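Local coordinates for 2-dehydropantoate 2-reductase, putative (Enterococcus faecalis, PDB 2EW2), which probably catalyses the NADPH-dependent reduction of 2-dehydropantoate (ketopantoate) to (R)-pantoate, a step in pantothenate biosynthesis, at residues B[4-8]-B[72-76]; B[127-131]-B[184-188]; B[209-213]-B[251-255]; B[35-41]-B[137-141]. Numbering follows the deposited sequence.

Contact 1: residues B[4-8]-B[72-76]; sequences MKIAI and NEQVD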
loop_
_atom_site.group_PDB
_atom_site.type_symbol
_atom_site.label_atom_id
_atom_site.label_comp_id
_atom_site.label_asym_id
_atom_site.label_seq_id
_atom_site.Cartn_x
_atom_site.Cartn_y
_atom_site.Cartn_z
HETATM N N MSE B 4 3.844 -47.580 11.382
HETATM C CA MSE B 4 3.274 -46.348 11.848
HETATM C C MSE B 4 1.809 -46.280 11.425
HETATM O O MSE B 4 1.447 -46.790 10.362
HETATM C CB MSE B 4 4.075 -45.206 11.257
HETATM C CG MSE B 4 3.968 -43.925 11.987
HETATM SE SE MSE B 4 5.273 -42.724 11.247
HETATM C CE MSE B 4 6.778 -43.054 12.481
ATOM N N LYS B 5 0.965 -45.706 12.282
ATOM C CA LYS B 5 -0.409 -45.381 11.906
ATOM C C LYS B 5 -0.394 -43.969 11.316
ATOM O O LYS B 5 -0.050 -43.007 12.006
ATOM C CB LYS B 5 -1.367 -45.451 13.100
ATOM C CG LYS B 5 -1.440 -46.817 13.790
ATOM C CD LYS B 5 -2.526 -46.829 14.877
ATOM C CE LYS B 5 -2.487 -48.135 15.660
ATOM N NZ LYS B 5 -1.545 -48.016 16.829
ATOM N N ILE B 6 -0.754 -43.858 10.043
ATOM C CA ILE B 6 -0.653 -42.579 9.299
ATOM C C ILE B 6 -1.970 -42.197 8.649
ATOM O O ILE B 6 -2.564 -43.006 7.925
ATOM C CB ILE B 6 0.460 -42.639 8.209
ATOM C CG1 ILE B 6 1.768 -43.166 8.811
ATOM C CG2 ILE B 6 0.657 -41.241 7.508
ATOM C CD1 ILE B 6 2.872 -43.494 7.795
ATOM N N ALA B 7 -2.418 -40.967 8.913
ATOM C CA ALA B 7 -3.581 -40.397 8.262
ATOM C C ALA B 7 -3.096 -39.398 7.208
ATOM O O ALA B 7 -2.130 -38.647 7.436
ATOM C CB ALA B 7 -4.477 -39.719 9.256
ATOM N N ILE B 8 -3.723 -39.463 6.034
ATOM C CA ILE B 8 -3.423 -38.547 4.937
ATOM C C ILE B 8 -4.552 -37.536 4.867
ATOM O O ILE B 8 -5.661 -37.881 4.483
ATOM C CB ILE B 8 -3.306 -39.284 3.558
ATOM C CG1 ILE B 8 -2.344 -40.474 3.625
ATOM C CG2 ILE B 8 -2.903 -38.300 2.451
ATOM C CD1 ILE B 8 -0.892 -40.119 3.817
ATOM N N ASN B 72 -12.949 -43.446 15.501
ATOM C CA ASN B 72 -11.836 -43.563 14.567
ATOM C C ASN B 72 -10.517 -43.845 15.267
ATOM O O ASN B 72 -10.359 -43.540 16.443
ATOM C CB ASN B 72 -11.728 -42.320 13.688
ATOM C CG ASN B 72 -12.758 -42.310 12.591
ATOM O OD1 ASN B 72 -12.592 -42.972 11.562
ATOM N ND2 ASN B 72 -13.840 -41.582 12.804
ATOM N N GLU B 73 -9.582 -44.434 14.527
ATOM C CA GLU B 73 -8.270 -44.786 15.051
ATOM C C GLU B 73 -7.495 -43.527 15.393
ATOM O O GLU B 73 -7.625 -42.519 14.706
ATOM C CB GLU B 73 -7.468 -45.572 14.004
ATOM C CG GLU B 73 -8.028 -46.953 13.682
ATOM C CD GLU B 73 -7.347 -48.051 14.477
ATOM O OE1 GLU B 73 -6.167 -48.372 14.176
ATOM O OE2 GLU B 73 -7.991 -48.600 15.400
ATOM N N GLN B 74 -6.698 -43.591 16.459
ATOM C CA GLN B 74 -5.767 -42.513 16.800
ATOM C C GLN B 74 -4.451 -42.832 16.117
ATOM O O GLN B 74 -4.011 -43.985 16.119
ATOM C CB GLN B 74 -5.587 -42.429 18.319
ATOM C CG GLN B 74 -6.884 -42.130 19.071
ATOM C CD GLN B 74 -6.692 -42.053 20.582
ATOM O OE1 GLN B 74 -6.012 -42.900 21.182
ATOM N NE2 GLN B 74 -7.284 -41.024 21.205
ATOM N N VAL B 75 -3.818 -41.830 15.514
ATOM C CA VAL B 75 -2.676 -42.097 14.639
ATOM C C VAL B 75 -1.389 -41.463 15.159
ATOM O O VAL B 75 -1.419 -40.538 15.983
ATOM C CB VAL B 75 -2.950 -41.637 13.180
ATOM C CG1 VAL B 75 -4.139 -42.394 12.589
ATOM C CG2 VAL B 75 -3.194 -40.124 13.119
ATOM N N ASP B 76 -0.266 -41.971 14.669
ATOM C CA ASP B 76 1.045 -41.451 15.019
ATOM C C ASP B 76 1.402 -40.206 14.196
ATOM O O ASP B 76 2.106 -39.321 14.674
ATOM C CB ASP B 76 2.104 -42.535 14.787
ATOM C CG ASP B 76 1.754 -43.862 15.485
ATOM O OD1 ASP B 76 1.555 -43.833 16.715
ATOM O OD2 ASP B 76 1.673 -44.916 14.816
#
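Two hydrogen bonds join Lys5 to Asp76. Lys5 N donates to Asp76 OD2 at 2.7 Å and is nearly linear. Asp76 N donates to Lys5 O at 2.9 Å with a more bent geometry. A carboxylate therefore takes the Lys5 amide at the point where the chain runs into strand 77-80. Further on, backbone bonds between Lys5 or Ala7 and Leu77 continue the pairing. The contact lies beside the start of strand 5-9 in a Rossmann-type sheet, where that strand runs between the parallel strands 28-32 and 77-80, and a probable GxGxxG turn follows it. Outside the two segments, Val75 O is hydrogen-bonded to Thr102 OG1 and Met4 N to Asn27 OD1. The Lys5 side chain runs over the loop, with its CD 3.4 Å from Gln74 O. Its NZ stays 5.3 Å from Glu73 OE1, so no salt bridge forms. Val75 CG2 packs on Ala7 CB at 4.1 Å, and CG of selenomethionine Met4 meets Asp76 CB at 3.6 Å.

Contact 2: residues B[127-131]-B[184-188]; sequences LVGIT and VRYSI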
loop_
_atom_site.group_PDB
_atom_site.type_symbol
_atom_site.label_atom_id
_atom_site.label_comp_id
_atom_site.label_asym_id
_atom_site.label_seq_id
_atom_site.Cartn_x
_atom_site.Cartn_y
_atom_site.Cartn_z
ATOM N N LEU B 127 6.082 -30.946 12.017
ATOM C CA LEU B 127 7.174 -31.053 11.036
ATOM C C LEU B 127 6.758 -30.343 9.761
ATOM O O LEU B 127 5.563 -30.291 9.428
ATOM C CB LEU B 127 7.456 -32.526 10.689
ATOM C CG LEU B 127 7.450 -33.580 11.809
ATOM C CD1 LEU B 127 7.644 -35.008 11.269
ATOM C CD2 LEU B 127 8.488 -33.252 12.839
ATOM N N VAL B 128 7.728 -29.825 9.022
ATOM C CA VAL B 128 7.407 -29.199 7.738
ATOM C C VAL B 128 8.212 -29.897 6.653
ATOM O O VAL B 128 9.342 -30.305 6.886
ATOM C CB VAL B 128 7.649 -27.657 7.793
ATOM C CG1 VAL B 128 9.089 -27.322 8.187
ATOM C CG2 VAL B 128 7.256 -26.990 6.504
ATOM N N GLY B 129 7.633 -30.062 5.477
ATOM C CA GLY B 129 8.426 -30.633 4.405
ATOM C C GLY B 129 8.085 -30.120 3.030
ATOM O O GLY B 129 7.111 -29.387 2.847
ATOM N N ILE B 130 8.900 -30.522 2.070
ATOM C CA ILE B 130 8.703 -30.157 0.683
ATOM C C ILE B 130 8.726 -31.470 -0.078
ATOM O O ILE B 130 9.641 -32.284 0.106
ATOM C CB ILE B 130 9.820 -29.199 0.184
ATOM C CG1 ILE B 130 9.815 -27.901 0.990
ATOM C CG2 ILE B 130 9.658 -28.881 -1.314
ATOM C CD1 ILE B 130 11.096 -27.104 0.843
ATOM N N THR B 131 7.708 -31.693 -0.897
ATOM C CA THR B 131 7.685 -32.877 -1.746
ATOM C C THR B 131 8.021 -32.511 -3.191
ATOM O O THR B 131 7.441 -31.585 -3.759
ATOM C CB THR B 131 6.353 -33.661 -1.644
ATOM O OG1 THR B 131 6.392 -34.756 -2.550
ATOM C CG2 THR B 131 5.132 -32.797 -1.967
ATOM N N VAL B 184 14.795 -26.505 5.258
ATOM C CA VAL B 184 13.392 -26.519 4.808
ATOM C C VAL B 184 12.639 -25.233 5.201
ATOM O O VAL B 184 12.028 -24.573 4.356
ATOM C CB VAL B 184 12.629 -27.762 5.319
ATOM C CG1 VAL B 184 11.156 -27.705 4.874
ATOM C CG2 VAL B 184 13.282 -29.014 4.801
ATOM N N ARG B 185 12.688 -24.890 6.479
ATOM C CA ARG B 185 12.019 -23.692 6.998
ATOM C C ARG B 185 12.582 -22.440 6.332
ATOM O O ARG B 185 11.822 -21.590 5.915
ATOM C CB ARG B 185 12.132 -23.632 8.528
ATOM C CG ARG B 185 11.351 -24.782 9.204
ATOM C CD ARG B 185 11.534 -24.845 10.716
ATOM N NE ARG B 185 11.147 -23.582 11.328
ATOM C CZ ARG B 185 11.899 -22.912 12.194
ATOM N NH1 ARG B 185 13.043 -23.436 12.618
ATOM N NH2 ARG B 185 11.479 -21.742 12.676
ATOM N N TYR B 186 13.910 -22.375 6.197
ATOM C CA TYR B 186 14.583 -21.267 5.514
ATOM C C TYR B 186 14.119 -21.116 4.062
ATOM O O TYR B 186 13.788 -20.008 3.619
ATOM C CB TYR B 186 16.125 -21.406 5.591
ATOM C CG TYR B 186 16.837 -20.193 5.024
ATOM C CD1 TYR B 186 17.237 -19.153 5.848
ATOM C CD2 TYR B 186 17.053 -20.066 3.643
ATOM C CE1 TYR B 186 17.864 -18.016 5.322
ATOM C CE2 TYR B 186 17.674 -18.933 3.108
ATOM C CZ TYR B 186 18.071 -17.908 3.944
ATOM O OH TYR B 186 18.688 -16.773 3.403
ATOM N N SER B 187 14.067 -22.225 3.317
ATOM C CA SER B 187 13.678 -22.151 1.915
ATOM C C SER B 187 12.231 -21.694 1.748
ATOM O O SER B 187 11.916 -20.933 0.827
ATOM C CB SER B 187 13.916 -23.485 1.201
ATOM O OG SER B 187 12.860 -24.366 1.496
ATOM N N ILE B 188 11.358 -22.152 2.642
ATOM C CA ILE B 188 9.968 -21.714 2.649
ATOM C C ILE B 188 9.821 -20.198 2.912
ATOM O O ILE B 188 9.022 -19.509 2.245
ATOM C CB ILE B 188 9.143 -22.557 3.650
ATOM C CG1 ILE B 188 8.975 -23.983 3.106
ATOM C CG2 ILE B 188 7.794 -21.876 4.017
ATOM C CD1 ILE B 188 8.547 -24.983 4.156
#
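Val184 opens helix 184-195 with its side chain against strand 126-131. Its CG1 lies 3.9 Å from Val128 CG1, 4.0 Å from Gly129 CA and 4.1 Å from Ile130 CD1. It thus sits over Gly129, which has no side chain, with Val128 and Ile130 flanking it. Arg185 contributes only the aliphatic part of its side chain here: CG is 3.6 Å from Val128 CG1. Its NH2 is bonded to Glu236 O, and its backbone N to Glu154 OE1. Ser187 turns back to the strand, and OG comes within 3.3 Å of Ile130 CD1. That hydroxyl is satisfied inside the helix, donating to Val184 O at 3.0 Å. Ile188, one turn after Val184, has its CD1 3.3 Å from Val128 CG2. Its CG1 is 4.4 Å from Ile130 CD1. The axes of segments 184-188 and 127-131 cross at 67° and come within 8.6 Å. The contact joins the N-terminal Rossmann-type sheet to the helix that begins the C-terminal part of the fold. No hydrogen bond crosses it. The strand backbone pairs with Cys106, Glu152 and Glu154. Mostly apolar packing joins the two segments, and Arg185 N to Glu154 adds a polar tie to the neighbouring strand.

Contact 3: residues B[209-213]-B[251-255]; sequences IAEFG and QTYDP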
loop_
_atom_site.group_PDB
_atom_site.type_symbol
_atom_site.label_atom_id
_atom_site.label_comp_id
_atom_site.label_asym_id
_atom_site.label_seq_id
_atom_site.Cartn_x
_atom_site.Cartn_y
_atom_site.Cartn_z
ATOM N N ILE B 209 7.110 -8.073 -14.733
ATOM C CA ILE B 209 8.231 -8.091 -13.785
ATOM C C ILE B 209 9.327 -7.066 -14.106
ATOM O O ILE B 209 9.747 -6.292 -13.222
ATOM C CB ILE B 209 8.811 -9.521 -13.629
ATOM C CG1 ILE B 209 7.748 -10.439 -13.003
ATOM C CG2 ILE B 209 10.081 -9.499 -12.786
ATOM C CD1 ILE B 209 8.107 -11.928 -12.986
ATOM N N ALA B 210 9.788 -7.060 -15.360
ATOM C CA ALA B 210 10.780 -6.088 -15.816
ATOM C C ALA B 210 10.263 -4.647 -15.742
ATOM O O ALA B 210 11.024 -3.739 -15.411
ATOM C CB ALA B 210 11.234 -6.416 -17.253
ATOM N N GLU B 211 8.990 -4.437 -16.091
ATOM C CA GLU B 211 8.372 -3.108 -16.027
ATOM C C GLU B 211 8.406 -2.633 -14.588
ATOM O O GLU B 211 8.826 -1.510 -14.318
ATOM C CB GLU B 211 6.919 -3.122 -16.532
ATOM C CG GLU B 211 6.767 -3.168 -18.065
ATOM C CD GLU B 211 5.319 -3.352 -18.516
ATOM O OE1 GLU B 211 4.527 -3.953 -17.774
ATOM O OE2 GLU B 211 4.958 -2.885 -19.626
ATOM N N PHE B 212 8.002 -3.508 -13.662
ATOM C CA PHE B 212 8.131 -3.181 -12.242
ATOM C C PHE B 212 9.581 -2.885 -11.833
ATOM O O PHE B 212 9.869 -1.855 -11.206
ATOM C CB PHE B 212 7.536 -4.247 -11.308
ATOM C CG PHE B 212 7.729 -3.891 -9.864
ATOM C CD1 PHE B 212 6.882 -2.977 -9.244
ATOM C CD2 PHE B 212 8.829 -4.366 -9.163
ATOM C CE1 PHE B 212 7.109 -2.581 -7.920
ATOM C CE2 PHE B 212 9.052 -3.963 -7.847
ATOM C CZ PHE B 212 8.202 -3.084 -7.238
ATOM N N GLY B 213 10.487 -3.786 -12.180
ATOM C CA GLY B 213 11.880 -3.647 -11.786
ATOM C C GLY B 213 12.498 -2.303 -12.130
ATOM O O GLY B 213 13.271 -1.752 -11.339
ATOM N N GLN B 251 17.472 -10.397 -10.467
ATOM C CA GLN B 251 17.715 -11.334 -11.571
ATOM C C GLN B 251 16.438 -11.745 -12.331
ATOM O O GLN B 251 16.506 -12.101 -13.508
ATOM C CB GLN B 251 18.494 -12.563 -11.075
ATOM C CG GLN B 251 19.940 -12.261 -10.671
ATOM C CD GLN B 251 20.632 -13.413 -9.943
ATOM O OE1 GLN B 251 19.988 -14.353 -9.462
ATOM N NE2 GLN B 251 21.955 -13.329 -9.847
ATOM N N THR B 252 15.281 -11.680 -11.673
ATOM C CA THR B 252 13.998 -11.950 -12.321
ATOM C C THR B 252 13.601 -10.843 -13.296
ATOM O O THR B 252 12.813 -11.089 -14.201
ATOM C CB THR B 252 12.835 -12.229 -11.305
ATOM O OG1 THR B 252 12.417 -11.011 -10.673
ATOM C CG2 THR B 252 13.270 -13.231 -10.233
ATOM N N TYR B 253 14.161 -9.640 -13.129
ATOM C CA TYR B 253 13.867 -8.497 -14.014
ATOM C C TYR B 253 14.416 -8.705 -15.433
ATOM O O TYR B 253 13.946 -8.073 -16.382
ATOM C CB TYR B 253 14.462 -7.180 -13.479
ATOM C CG TYR B 253 14.049 -6.708 -12.076
ATOM C CD1 TYR B 253 14.844 -5.788 -11.380
ATOM C CD2 TYR B 253 12.886 -7.167 -11.461
ATOM C CE1 TYR B 253 14.494 -5.334 -10.117
ATOM C CE2 TYR B 253 12.519 -6.720 -10.185
ATOM C CZ TYR B 253 13.325 -5.802 -9.520
ATOM O OH TYR B 253 12.959 -5.358 -8.266
ATOM N N ASP B 254 15.434 -9.549 -15.571
ATOM C CA ASP B 254 16.060 -9.792 -16.881
ATOM C C ASP B 254 15.044 -10.242 -17.929
ATOM O O ASP B 254 14.408 -11.280 -17.760
ATOM C CB ASP B 254 17.175 -10.830 -16.751
ATOM C CG ASP B 254 18.065 -10.912 -17.999
ATOM O OD1 ASP B 254 17.671 -10.470 -19.099
ATOM O OD2 ASP B 254 19.176 -11.445 -17.871
ATOM N N PRO B 255 14.874 -9.453 -19.011
ATOM C CA PRO B 255 13.938 -9.913 -20.036
ATOM C C PRO B 255 14.399 -11.210 -20.739
ATOM O O PRO B 255 13.555 -11.918 -21.293
ATOM C CB PRO B 255 13.842 -8.729 -21.008
ATOM C CG PRO B 255 15.048 -7.910 -20.761
ATOM C CD PRO B 255 15.470 -8.144 -19.342
#
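Tyr253 takes an m rotamer (chi1 -58°), which brings its ring across helix 209-214, over Gly213. One face of the ring lies over Gly213. Gly213 CA is 3.3 Å from the centroid of the Tyr253 ring and 7° off the ring normal, a close CH-pi contact. Glycine is needed for this fit, since a CB on residue 213 would come within 2.4 Å of Tyr253 CG. The Tyr253 OH reaches the edge of the Phe212 ring, 4.2 Å from Phe212 CE2. Phe212 is in the t rotamer, and its ring is buried among Leu198, Leu201, Leu221 and Val222. These helices belong to the all-helical C-terminal domain, which is of the 6-phosphogluconate dehydrogenase C-terminal type. Here the end of helix 242-252 and the turn after it pack on the short helix 209-214. Ile209 is in the mt rotamer, and its CG2 meets the turn: it is 3.9 Å from Tyr253 CD2 and 3.5 Å from both Thr252 O and Thr252 OG1. The p rotamer of Thr252 (chi1 74°) goes with a hydrogen bond of OG1 to Ile249 O within its own helix. Ala210 is closely packed, with its CB 3.3 Å from Tyr253 O. Glu211 points away from the turn and packs on Leu312 of the second subunit.

Contact 4: residues B[35-41]-B[137-141]; sequences WPAHIEA and LEGPG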
loop_
_atom_site.group_PDB
_atom_site.type_symbol
_atom_site.label_atom_id
_atom_site.label_comp_id
_atom_site.label_asym_id
_atom_site.label_seq_id
_atom_site.Cartn_x
_atom_site.Cartn_y
_atom_site.Cartn_z
ATOM N N TRP B 35 -13.963 -34.994 -1.085
ATOM C CA TRP B 35 -14.581 -35.204 -2.406
ATOM C C TRP B 35 -15.412 -36.487 -2.425
ATOM O O TRP B 35 -14.853 -37.579 -2.425
ATOM C CB TRP B 35 -13.497 -35.221 -3.503
ATOM C CG TRP B 35 -14.014 -35.257 -4.914
ATOM C CD1 TRP B 35 -15.243 -34.852 -5.353
ATOM C CD2 TRP B 35 -13.302 -35.703 -6.080
ATOM N NE1 TRP B 35 -15.348 -35.034 -6.710
ATOM C CE2 TRP B 35 -14.175 -35.557 -7.184
ATOM C CE3 TRP B 35 -12.012 -36.214 -6.300
ATOM C CZ2 TRP B 35 -13.802 -35.893 -8.491
ATOM C CZ3 TRP B 35 -11.646 -36.568 -7.607
ATOM C CH2 TRP B 35 -12.540 -36.399 -8.680
ATOM N N PRO B 36 -16.754 -36.358 -2.417
ATOM C CA PRO B 36 -17.627 -37.527 -2.295
ATOM C C PRO B 36 -17.388 -38.626 -3.335
ATOM O O PRO B 36 -17.292 -39.797 -2.963
ATOM C CB PRO B 36 -19.034 -36.921 -2.395
ATOM C CG PRO B 36 -18.849 -35.517 -1.846
ATOM C CD PRO B 36 -17.536 -35.106 -2.460
ATOM N N ALA B 37 -17.247 -38.251 -4.611
ATOM C CA ALA B 37 -17.013 -39.223 -5.698
ATOM C C ALA B 37 -15.741 -40.054 -5.491
ATOM O O ALA B 37 -15.696 -41.259 -5.811
ATOM C CB ALA B 37 -16.959 -38.501 -7.038
ATOM N N HIS B 38 -14.721 -39.392 -4.955
ATOM C CA HIS B 38 -13.414 -39.982 -4.652
ATOM C C HIS B 38 -13.567 -41.002 -3.517
ATOM O O HIS B 38 -13.056 -42.116 -3.593
ATOM C CB HIS B 38 -12.465 -38.838 -4.266
ATOM C CG HIS B 38 -11.007 -39.192 -4.253
ATOM N ND1 HIS B 38 -10.367 -39.803 -5.313
ATOM C CD2 HIS B 38 -10.049 -38.959 -3.321
ATOM C CE1 HIS B 38 -9.088 -39.962 -5.016
ATOM N NE2 HIS B 38 -8.866 -39.448 -3.819
ATOM N N ILE B 39 -14.304 -40.623 -2.476
ATOM C CA ILE B 39 -14.586 -41.527 -1.359
ATOM C C ILE B 39 -15.353 -42.772 -1.838
ATOM O O ILE B 39 -15.016 -43.894 -1.466
ATOM C CB ILE B 39 -15.376 -40.803 -0.235
ATOM C CG1 ILE B 39 -14.533 -39.674 0.364
ATOM C CG2 ILE B 39 -15.837 -41.795 0.842
ATOM C CD1 ILE B 39 -15.306 -38.783 1.324
ATOM N N GLU B 40 -16.364 -42.556 -2.679
ATOM C CA GLU B 40 -17.212 -43.637 -3.207
ATOM C C GLU B 40 -16.435 -44.622 -4.074
ATOM O O GLU B 40 -16.604 -45.834 -3.926
ATOM C CB GLU B 40 -18.415 -43.071 -3.981
ATOM C CG GLU B 40 -19.364 -42.234 -3.114
ATOM C CD GLU B 40 -20.385 -41.403 -3.912
ATOM O OE1 GLU B 40 -20.554 -41.651 -5.134
ATOM O OE2 GLU B 40 -21.039 -40.505 -3.305
ATOM N N ALA B 41 -15.594 -44.103 -4.973
ATOM C CA ALA B 41 -14.783 -44.930 -5.865
ATOM C C ALA B 41 -13.784 -45.766 -5.068
ATOM O O ALA B 41 -13.642 -46.972 -5.296
ATOM C CB ALA B 41 -14.047 -44.054 -6.894
ATOM N N LEU B 137 -4.267 -36.854 -11.142
ATOM C CA LEU B 137 -5.579 -37.440 -10.944
ATOM C C LEU B 137 -6.244 -37.765 -12.299
ATOM O O LEU B 137 -6.497 -36.860 -13.103
ATOM C CB LEU B 137 -6.462 -36.493 -10.122
ATOM C CG LEU B 137 -7.778 -37.123 -9.668
ATOM C CD1 LEU B 137 -7.628 -37.858 -8.322
ATOM C CD2 LEU B 137 -8.855 -36.054 -9.591
ATOM N N GLU B 138 -6.556 -39.040 -12.532
ATOM C CA GLU B 138 -7.249 -39.446 -13.764
ATOM C C GLU B 138 -8.773 -39.416 -13.629
ATOM O O GLU B 138 -9.490 -39.103 -14.590
ATOM C CB GLU B 138 -6.785 -40.824 -14.226
ATOM C CG GLU B 138 -5.277 -40.936 -14.461
ATOM C CD GLU B 138 -4.922 -42.052 -15.455
ATOM O OE1 GLU B 138 -4.392 -43.111 -15.051
ATOM O OE2 GLU B 138 -5.196 -41.868 -16.652
ATOM N N GLY B 139 -9.261 -39.757 -12.441
ATOM C CA GLY B 139 -10.700 -39.756 -12.151
ATOM C C GLY B 139 -10.869 -40.012 -10.669
ATOM O O GLY B 139 -9.874 -40.259 -9.983
ATOM N N PRO B 140 -12.118 -39.945 -10.150
ATOM C CA PRO B 140 -12.313 -40.297 -8.730
ATOM C C PRO B 140 -11.711 -41.671 -8.445
ATOM O O PRO B 140 -11.946 -42.616 -9.199
ATOM C CB PRO B 140 -13.836 -40.334 -8.568
ATOM C CG PRO B 140 -14.378 -39.499 -9.698
ATOM C CD PRO B 140 -13.373 -39.548 -10.818
ATOM N N GLY B 141 -10.894 -41.759 -7.399
ATOM C CA GLY B 141 -10.273 -43.014 -6.994
ATOM C C GLY B 141 -9.211 -43.570 -7.926
ATOM O O GLY B 141 -8.815 -44.731 -7.788
#
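Pro140 is the apolar centre, wedged between Trp35 and the first turns of helix 36-45. One face of the Trp35 indole lies over Pro140 CB, and Trp35 CH2 is 3.7 Å from Pro140 CG. Ala37 CB touches Pro140 CG at 3.8 Å, and Ala41 CB is 4.1 Å from Pro140 CB. Leu137 extends the patch, its CD2 3.5 Å from Trp35 CZ3. The helix follows strand 28-32 of the Rossmann-type fold, and Trp35 stands at its N-cap position. Strand 136-139 is an edge strand of a separate four-stranded sheet. The contact thus sets the turn between strands 136-139 and 142-145 on that helix. At the turn, Glu138 and Gly139 both face Arg142 in a classic beta bulge. Gly141 has a positive phi (69°), and a CB there would come 2.7 Å from Ala41 CB. The polar edge is His38. Gly141 N donates to His38 ND1 at 2.9 Å, near the plane of the ring. His38 NE2 is hydrogen-bonded to Ala11 O, within the probable glycine-rich turn after strand 5-9.

Overall arrangement
Contacts 1 and 4 lie in the N-terminal Rossmann-type part, centres about 21 Å apart, their segments alternating along the chain. Contact 1 ties the loop before strand 77-80 to strand 5-9; contact 4 packs the end of strand 136-139 on helix 36-45. Contact 2, about 22 Å from contact 1 between centres, joins the same large sheet to the first C-terminal helix. Contact 3 lies among the C-terminal helices, its centre about 27 Å from that of contact 2 and about 47 Å from that of contact 1. All four lie away from Glu311, which can bind magnesium, though none is bound here. His38 of contact 4 lies near the probable GxGxxG turn, which follows the strand of contact 1.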